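Long-range contacts in putative ribosomal N-acetyltransferase YdaF (Bacillus subtilis, PDB 1NSL), which is a putative N-acetyltransferase that may act on ribosomal proteins, probably acetylating the amino group of an N-terminal serine or alanine: residues Ile13-Pro18 with Asp58-Tyr63; Glu22-Leu27 with Gly77-Met82; Glu147-Leu152 with Tyr173-Arg178; Ile97-Ala102 with Val131-Ala136; Leu88-Arg93 with Leu126-Val131. All blocks are in the same frame, centred on the assembly; numbering follows the deposited sequence.

All five contacts touch one mixed sheet but at different depths. Contact 4 is the core one, a buried, largely apolar meeting of two separating parallel strands with one backbone hydrogen bond. Contacts 1 and 2 lie toward one side of the sheet, where helices 48-65 and 21-30 pack; they touch through Leu16, Trp59, Leu24, Leu79 and Met82, contact 2 being almost purely apolar while contact 1 adds an arginine that also reaches a second subunit. Contacts 3 and 5, with more exposed residues, use paired backbone hydrogen bonds beside another copy of the protein. Contacts 4 and 5 share Val131, and contact 3 adds the neighbouring strand 166-176.

Contact 1. Residues Ile13-Pro18 with Asp58-Tyr63; sequences IRLLEP and DWRRQY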
# COMPACT_ATOMS: atom_id res chain seq x y z
N ILE C 13 -13.64 -6.94 27.77
CA ILE C 13 -12.55 -6.39 26.98
C ILE C 13 -12.85 -6.63 25.52
O ILE C 13 -13.26 -7.74 25.17
CB ILE C 13 -11.23 -7.08 27.33
CG1 ILE C 13 -10.91 -6.91 28.81
CG2 ILE C 13 -10.12 -6.52 26.52
CD1 ILE C 13 -9.56 -7.41 29.22
N ARG C 14 -12.67 -5.65 24.64
CA ARG C 14 -12.90 -5.93 23.21
C ARG C 14 -12.12 -5.05 22.28
O ARG C 14 -11.65 -4.01 22.68
CB ARG C 14 -14.36 -5.85 22.88
CG ARG C 14 -14.85 -4.50 22.58
CD ARG C 14 -16.32 -4.53 22.23
NE ARG C 14 -17.06 -3.27 22.43
CZ ARG C 14 -16.77 -2.11 21.86
NH1 ARG C 14 -15.73 -1.97 21.06
NH2 ARG C 14 -17.54 -1.06 22.10
N LEU C 15 -11.88 -5.50 21.06
CA LEU C 15 -11.15 -4.66 20.14
C LEU C 15 -12.07 -3.53 19.97
O LEU C 15 -13.25 -3.72 20.09
CB LEU C 15 -10.98 -5.30 18.78
CG LEU C 15 -9.67 -6.00 18.41
CD1 LEU C 15 -9.85 -6.59 16.96
CD2 LEU C 15 -8.52 -5.05 18.39
N LEU C 16 -11.55 -2.33 19.75
CA LEU C 16 -12.45 -1.20 19.53
C LEU C 16 -12.87 -1.27 18.06
O LEU C 16 -12.25 -1.95 17.28
CB LEU C 16 -11.72 0.11 19.78
CG LEU C 16 -11.32 0.34 21.21
CD1 LEU C 16 -9.96 1.10 21.36
CD2 LEU C 16 -12.43 1.08 21.90
N GLU C 17 -13.93 -0.57 17.70
CA GLU C 17 -14.38 -0.53 16.33
C GLU C 17 -14.61 0.91 15.91
O GLU C 17 -14.95 1.74 16.74
CB GLU C 17 -15.73 -1.23 16.20
CG GLU C 17 -15.87 -2.49 16.99
CD GLU C 17 -17.27 -3.04 16.85
OE1 GLU C 17 -18.06 -2.45 16.06
OE2 GLU C 17 -17.56 -4.05 17.54
N PRO C 18 -14.52 1.20 14.63
CA PRO C 18 -14.77 2.55 14.19
C PRO C 18 -16.00 3.14 14.85
O PRO C 18 -15.98 4.27 15.23
CB PRO C 18 -14.87 2.40 12.67
CG PRO C 18 -13.88 1.35 12.42
CD PRO C 18 -14.21 0.32 13.48
N ASP C 58 -6.12 1.46 12.17
CA ASP C 58 -4.82 0.82 12.26
C ASP C 58 -4.81 -0.08 13.45
O ASP C 58 -4.26 -1.15 13.36
CB ASP C 58 -3.60 1.70 12.42
CG ASP C 58 -3.50 2.81 11.42
OD1 ASP C 58 -3.94 2.74 10.24
OD2 ASP C 58 -2.87 3.87 11.81
N TRP C 59 -5.38 0.29 14.57
CA TRP C 59 -5.17 -0.61 15.73
C TRP C 59 -5.66 -2.02 15.35
O TRP C 59 -4.98 -3.06 15.63
CB TRP C 59 -5.83 -0.15 17.04
CG TRP C 59 -5.19 1.02 17.73
CD1 TRP C 59 -3.87 1.38 17.71
CD2 TRP C 59 -5.85 2.02 18.52
NE1 TRP C 59 -3.66 2.51 18.47
CE2 TRP C 59 -4.86 2.92 18.97
CE3 TRP C 59 -7.17 2.23 18.91
CZ2 TRP C 59 -5.17 4.02 19.77
CZ3 TRP C 59 -7.45 3.33 19.71
CH2 TRP C 59 -6.46 4.21 20.12
N ARG C 60 -6.81 -2.04 14.68
CA ARG C 60 -7.39 -3.28 14.28
C ARG C 60 -6.44 -4.05 13.38
O ARG C 60 -6.29 -5.28 13.54
CB ARG C 60 -8.75 -3.10 13.67
CG ARG C 60 -9.85 -2.78 14.66
CD ARG C 60 -11.11 -2.42 14.01
NE ARG C 60 -11.77 -3.63 13.54
CZ ARG C 60 -12.48 -4.43 14.33
NH1 ARG C 60 -12.63 -4.11 15.58
NH2 ARG C 60 -13.06 -5.53 13.86
N ARG C 61 -5.74 -3.41 12.47
CA ARG C 61 -4.88 -4.25 11.67
C ARG C 61 -3.72 -4.81 12.50
O ARG C 61 -3.14 -5.84 12.20
CB ARG C 61 -4.36 -3.52 10.44
CG ARG C 61 -5.36 -3.38 9.33
CD ARG C 61 -4.95 -2.33 8.32
NE ARG C 61 -6.09 -1.57 7.80
CZ ARG C 61 -6.30 -0.26 8.00
NH1 ARG C 61 -5.41 0.44 8.73
NH2 ARG C 61 -7.36 0.33 7.44
N GLN C 62 -3.35 -4.11 13.53
CA GLN C 62 -2.20 -4.56 14.27
C GLN C 62 -2.62 -5.85 14.94
O GLN C 62 -1.91 -6.82 14.99
CB GLN C 62 -1.80 -3.50 15.28
CG GLN C 62 -0.85 -2.43 14.79
CD GLN C 62 -0.72 -1.25 15.80
OE1 GLN C 62 -0.65 -1.44 17.07
NE2 GLN C 62 -0.70 -0.01 15.24
N TYR C 63 -3.84 -5.85 15.43
CA TYR C 63 -4.36 -7.02 16.06
C TYR C 63 -4.43 -8.09 14.99
O TYR C 63 -4.34 -9.23 15.25
CB TYR C 63 -5.78 -6.75 16.60
CG TYR C 63 -6.49 -8.00 16.97
CD1 TYR C 63 -6.14 -8.70 18.09
CD2 TYR C 63 -7.45 -8.52 16.15
CE1 TYR C 63 -6.74 -9.89 18.39
CE2 TYR C 63 -8.04 -9.70 16.45
CZ TYR C 63 -7.69 -10.37 17.56
OH TYR C 63 -8.36 -11.52 17.83
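Leu15 sits over one face of the Tyr63 ring, its CG 4.3 Å from the ring centroid and 22° off the normal, a CH-pi contact displaced toward the rim. Its CD2 branch reaches back to Tyr63 CB at 3.7 Å, while Leu15 CB lies 3.8 Å from Arg60 NH1. Arg60 bends at chi3 (78°), and its NH1 donates to Leu16 O at 2.8 Å with the oxygen at the edge of the guanidinium, near its plane. Here the end of strand 11-15, in the GNAT domain, and the loop after it lie against helix 48-65, beside a second subunit: Arg60 NE and NH2 hydrogen-bond to Ala64 O and Tyr63 O, respectively, of that neighbouring subunit. An alanine in place of Arg60 would probably leave Leu16 O without this donor and the two carbonyls of the other subunit without theirs. Leu16 and Trp59 run side by side and point the same way, CD1 of Leu16 meeting Trp59 CZ3 at 3.7 Å. Pro18 crosses Arg60 at about a right angle, with 4.2 Å between their CD atoms.

Contact 2. Residues Glu22-Leu27 with Gly77-Met82; sequences ERLAEL and GSLCGM
Arg23 and Leu27, one turn apart on helix 22-27, are the residues whose backbones come nearest to strand 78-82: Arg23 CA lies 7.2 Å from Leu79 CA, and Leu27 CA 7.6 Å from Cys80 CA. The axes of the two segments approach to 9.0 Å at a signed crossing angle of -53°, so the helix lies aslant over the strand. The strand itself carries a classic beta bulge at Cys80 and Gly81, opposite Leu73 of the adjacent strand.

Leu79 projects toward the helix between Leu24 and Leu27. Its CD1 meets the CD1 of Leu24 at 4.0 Å, the two side chains crossing obliquely, and its CB takes CD2 of Leu27 at 3.8 Å. Leu24 CD1 also touches SE of Met82 at 4.1 Å, the two side chains meeting at about a right angle; Met82 is a selenomethionine in this crystal. At the outer end, Arg23 stretches out in an extended chain and its NH2 passes Ser78 CB at 4.2 Å.

The same cluster continues beyond the two segments. Trp59 and Tyr51 of helix 48-65 lie against Leu24, Trp100 of the adjacent strand 94-101 touches both Leu24 and Met82, and Leu74 of strand 69-75 packs on Leu79, so this is helix-on-sheet packing within the GNAT domain, with helix 21-30 seated beside helix 48-65.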
# COMPACT_ATOMS: atom_id res chain seq x y z
N GLU C 22 -16.75 8.37 18.38
CA GLU C 22 -17.37 9.43 19.19
C GLU C 22 -17.13 9.19 20.72
O GLU C 22 -16.54 10.03 21.36
CB GLU C 22 -18.88 9.67 18.87
CG GLU C 22 -19.25 9.57 17.38
CD GLU C 22 -19.34 8.11 16.90
OE1 GLU C 22 -20.46 7.54 16.89
OE2 GLU C 22 -18.29 7.50 16.57
N ARG C 23 -17.53 8.03 21.28
CA ARG C 23 -17.35 7.80 22.71
C ARG C 23 -15.89 7.84 23.16
O ARG C 23 -15.61 8.40 24.21
CB ARG C 23 -18.06 6.53 23.20
CG ARG C 23 -19.58 6.69 23.13
CD ARG C 23 -20.47 5.46 23.57
NE ARG C 23 -21.93 5.67 23.41
CZ ARG C 23 -22.87 4.78 23.79
NH1 ARG C 23 -24.17 5.03 23.62
NH2 ARG C 23 -22.51 3.63 24.38
N LEU C 24 -14.97 7.27 22.39
CA LEU C 24 -13.58 7.32 22.76
C LEU C 24 -13.09 8.78 22.80
O LEU C 24 -12.50 9.22 23.77
CB LEU C 24 -12.74 6.53 21.77
CG LEU C 24 -11.26 6.42 22.11
CD1 LEU C 24 -11.15 5.73 23.41
CD2 LEU C 24 -10.53 5.62 21.10
N ALA C 25 -13.34 9.52 21.75
CA ALA C 25 -12.85 10.88 21.69
C ALA C 25 -13.40 11.73 22.84
O ALA C 25 -12.70 12.54 23.43
CB ALA C 25 -13.22 11.51 20.33
N GLU C 26 -14.66 11.55 23.17
CA GLU C 26 -15.23 12.36 24.23
C GLU C 26 -14.59 11.98 25.56
O GLU C 26 -14.20 12.83 26.36
CB GLU C 26 -16.74 12.16 24.25
CG GLU C 26 -17.50 12.75 25.42
CD GLU C 26 -18.98 12.50 25.22
OE1 GLU C 26 -19.31 11.60 24.39
OE2 GLU C 26 -19.82 13.22 25.82
N LEU C 27 -14.43 10.68 25.76
CA LEU C 27 -13.77 10.21 26.97
C LEU C 27 -12.35 10.76 27.01
O LEU C 27 -11.75 10.95 28.06
CB LEU C 27 -13.71 8.70 26.93
CG LEU C 27 -14.24 7.80 28.02
CD1 LEU C 27 -15.42 8.34 28.69
CD2 LEU C 27 -14.65 6.57 27.26
N GLY C 77 -21.13 -2.61 29.86
CA GLY C 77 -21.57 -2.35 28.52
C GLY C 77 -20.87 -1.21 27.83
O GLY C 77 -20.79 -1.24 26.59
N SER C 78 -20.36 -0.21 28.55
CA SER C 78 -19.74 0.90 27.82
C SER C 78 -18.33 1.38 28.16
O SER C 78 -17.93 1.37 29.32
CB SER C 78 -20.68 2.08 27.78
OG SER C 78 -20.94 2.51 29.09
N LEU C 79 -17.60 1.82 27.14
CA LEU C 79 -16.21 2.28 27.25
C LEU C 79 -15.91 3.11 28.45
O LEU C 79 -16.48 4.17 28.62
CB LEU C 79 -15.87 3.18 26.10
CG LEU C 79 -15.16 2.61 24.90
CD1 LEU C 79 -14.52 3.79 24.11
CD2 LEU C 79 -14.12 1.59 25.33
N CYS C 80 -14.96 2.68 29.25
CA CYS C 80 -14.61 3.47 30.39
C CYS C 80 -13.14 3.61 30.36
O CYS C 80 -12.55 4.24 31.23
CB CYS C 80 -15.01 2.75 31.67
SG CYS C 80 -14.18 1.16 31.82
N GLY C 81 -12.54 3.00 29.34
CA GLY C 81 -11.08 3.07 29.17
C GLY C 81 -10.53 2.13 28.11
O GLY C 81 -11.30 1.63 27.28
N MSE C 82 -9.22 1.88 28.17
CA MSE C 82 -8.49 1.06 27.18
C MSE C 82 -7.39 0.27 27.88
O MSE C 82 -6.78 0.76 28.84
CB MSE C 82 -7.78 1.95 26.13
CG MSE C 82 -8.63 2.94 25.43
SE MSE C 82 -7.90 3.31 23.69
CE MSE C 82 -6.15 3.74 24.07

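Contact 3. Residues Glu147-Leu152 with Tyr173-Arg178; sequences ERIGFL and YSLLKR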
# COMPACT_ATOMS: atom_id res chain seq x y z
N GLU C 147 2.00 -3.74 41.42
CA GLU C 147 2.37 -4.17 42.75
C GLU C 147 1.33 -5.08 43.40
O GLU C 147 1.69 -5.91 44.19
CB GLU C 147 2.66 -2.98 43.67
CG GLU C 147 3.87 -2.12 43.31
CD GLU C 147 3.93 -0.78 44.08
OE1 GLU C 147 4.87 -0.54 44.86
OE2 GLU C 147 3.03 0.08 43.93
N ARG C 148 0.07 -4.90 43.02
CA ARG C 148 -1.08 -5.65 43.52
C ARG C 148 -1.00 -7.00 42.80
O ARG C 148 -1.12 -8.03 43.43
CB ARG C 148 -2.41 -4.89 43.23
CG ARG C 148 -3.69 -5.35 43.91
CD ARG C 148 -4.78 -5.76 42.95
NE ARG C 148 -6.11 -5.12 43.08
CZ ARG C 148 -7.21 -5.72 43.52
NH1 ARG C 148 -7.18 -6.96 43.93
NH2 ARG C 148 -8.35 -5.08 43.57
N ILE C 149 -0.74 -7.06 41.52
CA ILE C 149 -0.63 -8.39 40.93
C ILE C 149 0.74 -9.12 41.25
O ILE C 149 0.95 -10.29 40.89
CB ILE C 149 -0.86 -8.29 39.43
CG1 ILE C 149 -2.29 -7.91 39.12
CG2 ILE C 149 -0.49 -9.59 38.68
CD1 ILE C 149 -2.36 -7.26 37.77
N GLY C 150 1.67 -8.44 41.91
CA GLY C 150 2.95 -9.07 42.14
C GLY C 150 4.11 -9.00 41.14
O GLY C 150 4.99 -9.89 41.15
N PHE C 151 4.15 -7.97 40.30
CA PHE C 151 5.33 -7.69 39.47
C PHE C 151 6.46 -7.23 40.43
O PHE C 151 6.21 -6.97 41.60
CB PHE C 151 5.05 -6.49 38.51
CG PHE C 151 4.12 -6.79 37.33
CD1 PHE C 151 2.91 -7.45 37.49
CD2 PHE C 151 4.48 -6.44 36.07
CE1 PHE C 151 2.10 -7.74 36.41
CE2 PHE C 151 3.65 -6.70 34.97
CZ PHE C 151 2.45 -7.33 35.15
N LEU C 152 7.68 -7.10 39.95
CA LEU C 152 8.75 -6.56 40.77
C LEU C 152 9.27 -5.31 40.06
O LEU C 152 9.38 -5.29 38.84
CB LEU C 152 9.87 -7.58 40.92
CG LEU C 152 9.66 -8.97 41.62
CD1 LEU C 152 10.88 -9.96 41.53
CD2 LEU C 152 9.22 -8.88 43.11
N TYR C 173 8.25 -2.14 35.94
CA TYR C 173 7.89 -3.33 36.71
C TYR C 173 7.77 -4.56 35.77
O TYR C 173 7.31 -4.41 34.67
CB TYR C 173 6.52 -3.14 37.34
CG TYR C 173 6.34 -2.17 38.50
CD1 TYR C 173 5.93 -0.88 38.28
CD2 TYR C 173 6.49 -2.58 39.84
CE1 TYR C 173 5.68 -0.00 39.30
CE2 TYR C 173 6.24 -1.69 40.92
CZ TYR C 173 5.83 -0.39 40.62
OH TYR C 173 5.59 0.55 41.62
N SER C 174 8.10 -5.78 36.23
CA SER C 174 8.04 -6.97 35.36
C SER C 174 7.66 -8.28 36.06
O SER C 174 8.00 -8.53 37.20
CB SER C 174 9.37 -7.19 34.67
OG SER C 174 10.35 -7.33 35.65
N LEU C 175 6.97 -9.13 35.32
CA LEU C 175 6.52 -10.36 35.85
C LEU C 175 7.10 -11.49 34.99
O LEU C 175 6.96 -11.49 33.77
CB LEU C 175 4.99 -10.34 35.89
CG LEU C 175 4.31 -11.65 36.29
CD1 LEU C 175 4.96 -12.31 37.50
CD2 LEU C 175 2.85 -11.43 36.55
N LEU C 176 7.80 -12.44 35.61
CA LEU C 176 8.37 -13.49 34.81
C LEU C 176 7.47 -14.66 34.84
O LEU C 176 7.09 -15.08 35.88
CB LEU C 176 9.74 -13.86 35.31
CG LEU C 176 10.66 -12.66 35.43
CD1 LEU C 176 12.07 -13.07 35.18
CD2 LEU C 176 10.31 -11.59 34.45
N LYS C 177 7.13 -15.19 33.68
CA LYS C 177 6.22 -16.33 33.60
C LYS C 177 6.48 -17.50 34.55
O LYS C 177 5.57 -18.26 34.81
CB LYS C 177 6.14 -16.88 32.18
CG LYS C 177 5.43 -18.23 32.09
CD LYS C 177 5.36 -18.73 30.69
CE LYS C 177 4.43 -19.94 30.56
NZ LYS C 177 4.19 -20.31 29.11
N ARG C 178 7.70 -17.67 35.05
CA ARG C 178 7.93 -18.69 36.06
C ARG C 178 7.58 -18.21 37.49
O ARG C 178 7.82 -18.94 38.45
CB ARG C 178 9.36 -19.18 36.02
CG ARG C 178 10.36 -18.26 36.66
CD ARG C 178 11.83 -18.52 36.28
NE ARG C 178 12.68 -17.55 36.95
CZ ARG C 178 13.31 -16.51 36.37
NH1 ARG C 178 13.26 -16.33 35.04
NH2 ARG C 178 14.02 -15.68 37.14
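Glu147, near the end of helix 140-149, approaches the phenol end of Tyr173: its CG lies 3.4 Å from Tyr173 CE2, with carboxylate and ring planes 51° apart. The carboxylate makes no hydrogen bond to the hydroxyl, whose bonding partner is Arg143 NH1. Ile149 adds a light contact, CG2 to Leu175 CD2 at 4.4 Å. The chain then leaves the helix at Gly150, whose positive phi (88°) lets it turn back toward the sheet.

Phe151 follows with the main packing. Leu175 CB stands over the centre of its ring, 3.7 Å from the centroid and 2° off the normal, a CH-pi contact in which the two side chains cross at about a right angle. Leu175 CD2 meets Phe151 CE1 at 3.8 Å, and Tyr173 O lies at the ring edge. A serine in place of Phe151 would probably open a gap beneath Leu175 and leave its CB without the ring it covers.

Leu152 begins strand 152-163 as an antiparallel hydrogen-bonded pair with Ser174: Leu152 N donates to Ser174 O at 3.1 Å, and Ser174 N to Leu152 O at 2.9 Å. Helix 140-149 thus passes through Gly150 into an outermost strand of the GNAT sheet, and the chain after the helix is joined to strand 166-176 in two ways: the backbone bonds of Leu152 set the strand pairing, and Phe151, on which Val131, Ile133 and Ile119 also pack, adds an apolar ring contact.

Contact 4. Residues Ile97-Ala102 with Val131-Ala136; sequences IGYWIA and VAICAA
Ile97 meets strand 131-136 from its CB onward. CB lies 3.8 Å from Ile133 CG1 and 4.0 Å from Ala132 O; the CG2 branch meets the same Ile133 CG1 at 4.1 Å. The other branch leaves beside the backbone N (CG1 anti to the carbonyl carbon, chi1 -71°) and ends in CD1, which touches Val131 CG1 at 3.9 Å. Beneath this side chain Ile97 N donates to Ala132 O at 2.8 Å. Two residues on, Tyr99 crosses Ile133 at about a right angle: Ile133 CD1 lies at the ring edge, and Ile133 CG2 is 3.9 Å from Tyr99 OH, which hydrogen-bonds to Ser142 OG. Past these residues the strands part, their axes 44° off parallel. They are the two parallel strands of a beta-alpha-beta unit completed by helix 110-124, whose Leu118 packs on Ile97, and this splaying matches the V-shaped opening between neighbouring parallel strands that is the hallmark of the GNAT fold, where relatives bind acetyl-CoA.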
# COMPACT_ATOMS: atom_id res chain seq x y z
N ILE C 97 2.48 -3.80 29.11
CA ILE C 97 1.06 -3.47 29.28
C ILE C 97 0.77 -2.00 29.63
O ILE C 97 1.51 -1.38 30.36
CB ILE C 97 0.41 -4.44 30.28
CG1 ILE C 97 0.29 -5.82 29.61
CG2 ILE C 97 -0.98 -3.94 30.81
CD1 ILE C 97 -0.25 -6.88 30.53
N GLY C 98 -0.27 -1.44 29.04
CA GLY C 98 -0.66 -0.07 29.35
C GLY C 98 -2.16 -0.08 29.53
O GLY C 98 -2.79 -1.06 29.21
N TYR C 99 -2.72 0.99 30.04
CA TYR C 99 -4.13 1.00 30.31
C TYR C 99 -4.41 2.36 30.84
O TYR C 99 -3.53 2.96 31.35
CB TYR C 99 -4.42 -0.01 31.42
CG TYR C 99 -3.42 0.03 32.56
CD1 TYR C 99 -3.34 1.13 33.40
CD2 TYR C 99 -2.55 -1.02 32.79
CE1 TYR C 99 -2.45 1.18 34.40
CE2 TYR C 99 -1.64 -0.99 33.83
CZ TYR C 99 -1.59 0.13 34.62
OH TYR C 99 -0.70 0.23 35.66
N TRP C 100 -5.62 2.87 30.68
CA TRP C 100 -6.01 4.12 31.31
C TRP C 100 -7.47 4.01 31.55
O TRP C 100 -8.14 3.21 30.87
CB TRP C 100 -5.77 5.33 30.46
CG TRP C 100 -6.41 5.38 29.12
CD1 TRP C 100 -5.83 5.01 27.96
CD2 TRP C 100 -7.68 5.94 28.77
NE1 TRP C 100 -6.67 5.26 26.91
CE2 TRP C 100 -7.81 5.84 27.38
CE3 TRP C 100 -8.72 6.52 29.50
CZ2 TRP C 100 -8.95 6.27 26.70
CZ3 TRP C 100 -9.85 6.96 28.82
CH2 TRP C 100 -9.95 6.83 27.43
N ILE C 101 -7.98 4.78 32.49
CA ILE C 101 -9.39 4.72 32.74
C ILE C 101 -9.99 6.10 33.02
O ILE C 101 -9.29 7.05 33.31
CB ILE C 101 -9.60 3.73 33.83
CG1 ILE C 101 -10.98 3.10 33.74
CG2 ILE C 101 -9.34 4.36 35.18
CD1 ILE C 101 -11.41 2.45 35.10
N ALA C 102 -11.29 6.25 32.81
CA ALA C 102 -11.95 7.55 33.04
C ALA C 102 -12.18 7.70 34.52
O ALA C 102 -12.42 6.72 35.26
CB ALA C 102 -13.24 7.63 32.32
N VAL C 131 6.57 -9.97 31.12
CA VAL C 131 5.60 -8.96 30.76
C VAL C 131 5.93 -7.75 31.61
O VAL C 131 6.25 -7.91 32.81
CB VAL C 131 4.21 -9.44 31.02
CG1 VAL C 131 3.34 -8.32 31.28
CG2 VAL C 131 3.73 -10.15 29.78
N ALA C 132 5.95 -6.54 31.04
CA ALA C 132 6.27 -5.43 31.94
C ALA C 132 5.18 -4.40 31.98
O ALA C 132 4.31 -4.37 31.10
CB ALA C 132 7.57 -4.78 31.57
N ILE C 133 5.22 -3.56 32.99
CA ILE C 133 4.33 -2.43 33.05
C ILE C 133 5.13 -1.24 33.53
O ILE C 133 5.93 -1.34 34.46
CB ILE C 133 3.23 -2.67 34.07
CG1 ILE C 133 2.11 -3.55 33.52
CG2 ILE C 133 2.65 -1.35 34.56
CD1 ILE C 133 1.15 -4.03 34.68
N CYS C 134 4.93 -0.09 32.92
CA CYS C 134 5.66 1.02 33.45
C CYS C 134 4.74 2.18 33.78
O CYS C 134 3.57 2.17 33.42
CB CYS C 134 6.84 1.33 32.57
SG CYS C 134 6.45 2.35 31.24
N ALA C 135 5.22 3.16 34.52
CA ALA C 135 4.30 4.21 34.89
C ALA C 135 5.04 5.38 35.46
O ALA C 135 6.20 5.26 35.88
CB ALA C 135 3.33 3.72 35.91
N ALA C 136 4.34 6.49 35.52
CA ALA C 136 4.97 7.68 36.01
C ALA C 136 5.18 7.51 37.45
O ALA C 136 4.30 7.12 38.17
CB ALA C 136 4.11 8.87 35.75

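Contact 5. Residues Leu88-Arg93 with Leu126-Val131; sequences LDQVNR and LELNRV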
# COMPACT_ATOMS: atom_id res chain seq x y z
N LEU C 88 5.59 -5.70 21.45
CA LEU C 88 5.62 -7.13 21.45
C LEU C 88 6.90 -7.57 20.79
O LEU C 88 7.09 -7.32 19.63
CB LEU C 88 4.46 -7.63 20.64
CG LEU C 88 3.90 -9.00 20.90
CD1 LEU C 88 2.52 -9.00 20.19
CD2 LEU C 88 4.81 -10.07 20.33
N ASP C 89 7.77 -8.23 21.53
CA ASP C 89 9.04 -8.67 21.01
C ASP C 89 9.02 -10.19 21.10
O ASP C 89 9.35 -10.76 22.15
CB ASP C 89 10.09 -8.05 21.88
CG ASP C 89 11.49 -8.29 21.41
OD1 ASP C 89 11.73 -9.16 20.56
OD2 ASP C 89 12.45 -7.65 21.88
N GLN C 90 8.60 -10.85 20.02
CA GLN C 90 8.50 -12.32 19.97
C GLN C 90 9.84 -12.98 20.14
O GLN C 90 9.93 -14.08 20.66
CB GLN C 90 7.87 -12.82 18.65
CG GLN C 90 6.37 -13.14 18.72
CD GLN C 90 6.03 -14.08 19.88
OE1 GLN C 90 6.93 -14.63 20.55
NE2 GLN C 90 4.73 -14.26 20.13
N VAL C 91 10.89 -12.31 19.75
CA VAL C 91 12.18 -12.96 19.88
C VAL C 91 12.60 -13.02 21.31
O VAL C 91 13.06 -14.06 21.77
CB VAL C 91 13.31 -12.29 19.09
CG1 VAL C 91 14.48 -13.25 19.01
CG2 VAL C 91 12.82 -11.93 17.71
N ASN C 92 12.50 -11.92 22.03
CA ASN C 92 12.91 -12.02 23.42
C ASN C 92 11.78 -12.52 24.29
O ASN C 92 11.91 -12.64 25.50
CB ASN C 92 13.48 -10.71 23.92
CG ASN C 92 14.65 -10.25 23.10
OD1 ASN C 92 15.73 -10.88 23.07
ND2 ASN C 92 14.45 -9.16 22.40
N ARG C 93 10.64 -12.77 23.66
CA ARG C 93 9.56 -13.37 24.37
C ARG C 93 8.96 -12.47 25.44
O ARG C 93 8.53 -12.96 26.49
CB ARG C 93 10.08 -14.65 25.00
CG ARG C 93 10.49 -15.71 23.97
CD ARG C 93 10.99 -17.03 24.56
NE ARG C 93 11.03 -18.03 23.49
CZ ARG C 93 11.28 -19.32 23.64
NH1 ARG C 93 11.30 -20.12 22.58
NH2 ARG C 93 11.55 -19.82 24.83
N LEU C 126 0.58 -16.42 23.81
CA LEU C 126 1.66 -15.91 22.99
C LEU C 126 2.87 -16.60 23.57
O LEU C 126 3.97 -16.57 22.98
CB LEU C 126 1.78 -14.41 23.06
CG LEU C 126 0.47 -13.69 22.81
CD1 LEU C 126 0.67 -12.17 22.91
CD2 LEU C 126 -0.09 -14.07 21.49
N GLU C 127 2.63 -17.24 24.72
CA GLU C 127 3.65 -17.96 25.45
C GLU C 127 4.86 -17.11 25.77
O GLU C 127 5.98 -17.63 25.71
CB GLU C 127 4.12 -19.15 24.65
CG GLU C 127 3.08 -20.24 24.63
CD GLU C 127 3.50 -21.42 23.80
OE1 GLU C 127 4.47 -21.32 23.01
OE2 GLU C 127 2.84 -22.47 23.95
N LEU C 128 4.66 -15.83 26.08
CA LEU C 128 5.74 -14.93 26.41
C LEU C 128 6.34 -15.32 27.71
O LEU C 128 5.70 -15.98 28.52
CB LEU C 128 5.23 -13.49 26.64
CG LEU C 128 4.54 -12.89 25.43
CD1 LEU C 128 4.49 -11.42 25.57
CD2 LEU C 128 5.32 -13.30 24.20
N ASN C 129 7.54 -14.81 27.95
CA ASN C 129 8.24 -15.10 29.19
C ASN C 129 8.19 -13.91 30.14
O ASN C 129 8.10 -14.06 31.36
CB ASN C 129 9.68 -15.50 28.90
CG ASN C 129 10.42 -15.88 30.13
OD1 ASN C 129 11.35 -15.18 30.56
ND2 ASN C 129 10.02 -17.00 30.73
N ARG C 130 8.17 -12.73 29.58
CA ARG C 130 8.28 -11.58 30.43
C ARG C 130 7.11 -10.65 30.15
O ARG C 130 6.63 -10.58 29.06
CB ARG C 130 9.63 -10.93 30.10
CG ARG C 130 9.80 -9.51 30.53
CD ARG C 130 11.16 -8.88 30.22
NE ARG C 130 11.03 -7.43 30.36
CZ ARG C 130 11.27 -6.78 31.48
NH1 ARG C 130 11.68 -7.46 32.54
NH2 ARG C 130 11.12 -5.47 31.55
N VAL C 131 6.57 -9.97 31.12
CA VAL C 131 5.60 -8.96 30.76
C VAL C 131 5.93 -7.75 31.61
O VAL C 131 6.25 -7.91 32.81
CB VAL C 131 4.21 -9.44 31.02
CG1 VAL C 131 3.34 -8.32 31.28
CG2 VAL C 131 3.73 -10.15 29.78
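Arg93 O is held by two consecutive backbone amides of the facing turn: Asn129 N donates at 2.6 Å, in the plane of the carbonyl, and Arg130 N at 3.1 Å, tilted 19° from it. One oxygen of the hairpin loop between strands 78-89 and 94-101 thus receives the N-H groups of Asn129, just before strand 130-136, and of Arg130, its first residue. Arg93 has left-handed helical backbone angles (phi 67°) at the end of this loop, and its CB lies 4.0 Å from Asn129 CB. Leu128 brings CD2 to 3.9 Å from Arg93 C. The bent chain of Gln90 crosses Leu126 at about a right angle, NE2 coming within 4.2 Å of Leu126 CB.

The turn is shaped from within by an Asx motif: Asp89 OD1 accepts from Asn92 N at 3.2 Å, while Asp89 OD2 takes Asn92 ND2 at 2.6 Å. Arg130 forms a salt bridge with Glu154 of the same chain, and its NH1 hydrogen-bonds to Arg158 O of a neighbouring subunit, on whose Phe41 Val91 packs. The chemistry is mostly backbone to backbone: the paired bonds at Arg93 O fix where the two loops meet, and side chains add van der Waals contacts around them.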